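Local coordinates for protein frutapin (Artocarpus altilis, PDB 5KRP) that is a breadfruit lectin of the jacalin-like family that probably recognises and binds carbohydrates, at residues S42-L47 / P51-K56. Numbering follows the deposited sequence. Where two conformers were deposited one is given.
Sequences SVIYDL and PFSGSK
With CG of both L47 (chi1 179°) and F52 (chi1 -180°) swung opposite the backbone N, the two side chains run alongside each other in the same direction, and L47 CD2 meets F52 CD2 obliquely at 3.9 Å. In Y45 CG lies opposite the carbonyl carbon instead (chi1 -65°), which lays the ring along the hairpin with an edge towards F52 O and G54 CA, while V43 CG1 sits 3.5 Å above the ring centre. On the other face of the sheet, in the I44 conformer given, CG2 lies beside P51 CB and CG1 touches S53 OG. The backbones pair as an antiparallel hairpin: Y45 N donates to F52 O and F52 N to Y45 O. G54 N reaches V43 O at 2.8 Å. P51 cannot donate, but its CA approaches Y45 O in a CA-H...O contact. This hairpin ends one of the four-stranded antiparallel sheets of the jacalin-like beta-prism, strand 50-53 being its outermost strand within the chain. L47 and F52 also pack on L47 of a second subunit. Past the G54 N to V43 O bond no direct backbone bond follows between the two segments, and two waters bridge instead: one links V43 N to S55 O, another joins V43 O, G54 O and K56 NZ. The K56 chain curls back, bringing CD within 3.4 Å of S42 OG in the conformer given, a hydroxyl hydrogen-bonded to H57 N. The Y45 hydroxyl bonds to D21 and F133 N, and D46 forms a salt bridge with R28.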
# COMPACT_ATOMS: atom_id res chain seq x y z
N SER A 42 16.76 17.58 9.91
CA SER A 42 16.37 17.77 8.50
C SER A 42 16.88 16.61 7.65
O SER A 42 17.84 15.95 8.00
CB SER A 42 16.91 19.12 7.95
OG SER A 42 16.75 20.23 8.87
N VAL A 43 16.24 16.40 6.49
CA VAL A 43 16.52 15.18 5.71
C VAL A 43 16.66 15.53 4.22
O VAL A 43 15.97 16.35 3.70
CB VAL A 43 15.33 14.19 5.88
CG1 VAL A 43 15.57 12.85 5.15
CG2 VAL A 43 15.01 13.99 7.35
N ILE A 44 17.60 14.89 3.57
CA ILE A 44 17.65 14.84 2.11
C ILE A 44 17.02 13.48 1.74
O ILE A 44 17.59 12.42 1.99
CB ILE A 44 19.07 15.01 1.55
CG1 ILE A 44 19.52 16.47 1.67
CG2 ILE A 44 19.17 14.62 0.08
CD1 ILE A 44 21.01 16.61 1.59
N TYR A 45 15.81 13.55 1.21
CA TYR A 45 15.09 12.35 0.75
C TYR A 45 15.58 11.87 -0.63
O TYR A 45 16.21 12.66 -1.38
CB TYR A 45 13.64 12.67 0.68
CG TYR A 45 13.04 12.97 2.04
CD1 TYR A 45 12.73 11.94 2.94
CD2 TYR A 45 12.85 14.28 2.46
CE1 TYR A 45 12.26 12.20 4.19
CE2 TYR A 45 12.33 14.54 3.76
CZ TYR A 45 12.03 13.50 4.61
OH TYR A 45 11.52 13.74 5.89
N ASP A 46 15.25 10.62 -0.99
CA ASP A 46 15.21 10.22 -2.40
C ASP A 46 13.85 10.46 -2.90
O ASP A 46 12.85 10.04 -2.24
CB ASP A 46 15.55 8.77 -2.61
CG ASP A 46 15.68 8.44 -4.13
OD1 ASP A 46 16.70 8.95 -4.73
OD2 ASP A 46 14.72 7.81 -4.62
N LEU A 47 13.73 11.08 -4.07
CA LEU A 47 12.44 11.16 -4.77
C LEU A 47 12.69 10.62 -6.18
O LEU A 47 13.25 11.33 -7.04
CB LEU A 47 11.90 12.57 -4.84
CG LEU A 47 10.57 12.84 -5.54
CD1 LEU A 47 9.42 12.10 -4.82
CD2 LEU A 47 10.31 14.31 -5.71
N PRO A 51 17.93 13.14 -5.34
CA PRO A 51 17.75 13.82 -4.06
C PRO A 51 16.68 14.94 -4.03
O PRO A 51 16.44 15.65 -5.01
CB PRO A 51 19.11 14.46 -3.76
CG PRO A 51 19.94 14.36 -4.98
CD PRO A 51 19.24 13.45 -5.95
N PHE A 52 16.01 15.08 -2.88
CA PHE A 52 15.07 16.14 -2.68
C PHE A 52 15.27 16.65 -1.22
O PHE A 52 15.13 15.86 -0.27
CB PHE A 52 13.63 15.66 -2.85
CG PHE A 52 12.56 16.75 -2.65
CD1 PHE A 52 12.23 17.21 -1.36
CD2 PHE A 52 11.90 17.28 -3.73
CE1 PHE A 52 11.25 18.20 -1.17
CE2 PHE A 52 10.92 18.28 -3.55
CZ PHE A 52 10.60 18.74 -2.25
N SER A 53 15.70 17.90 -1.07
CA SER A 53 15.97 18.43 0.30
C SER A 53 14.68 18.75 0.97
O SER A 53 13.90 19.59 0.51
CB SER A 53 16.86 19.69 0.27
OG SER A 53 18.03 19.37 -0.41
N GLY A 54 14.45 18.12 2.12
CA GLY A 54 13.28 18.52 2.94
C GLY A 54 13.50 19.86 3.60
O GLY A 54 14.64 20.37 3.64
N SER A 55 12.42 20.45 4.07
CA SER A 55 12.51 21.68 4.80
C SER A 55 13.39 21.48 5.99
O SER A 55 13.39 20.45 6.60
CB SER A 55 11.12 22.14 5.30
OG SER A 55 10.24 22.46 4.24
N LYS A 56 14.14 22.51 6.35
CA LYS A 56 14.94 22.50 7.57
C LYS A 56 14.07 22.70 8.81
O LYS A 56 13.11 23.45 8.78
CB LYS A 56 16.02 23.62 7.49
CG LYS A 56 16.97 23.52 6.33
CD LYS A 56 17.87 22.30 6.48
CE LYS A 56 18.93 22.13 5.37
NZ LYS A 56 19.05 20.68 4.93
O HOH W 1 13.63 17.75 6.43
O HOH W 2 16.96 19.27 4.08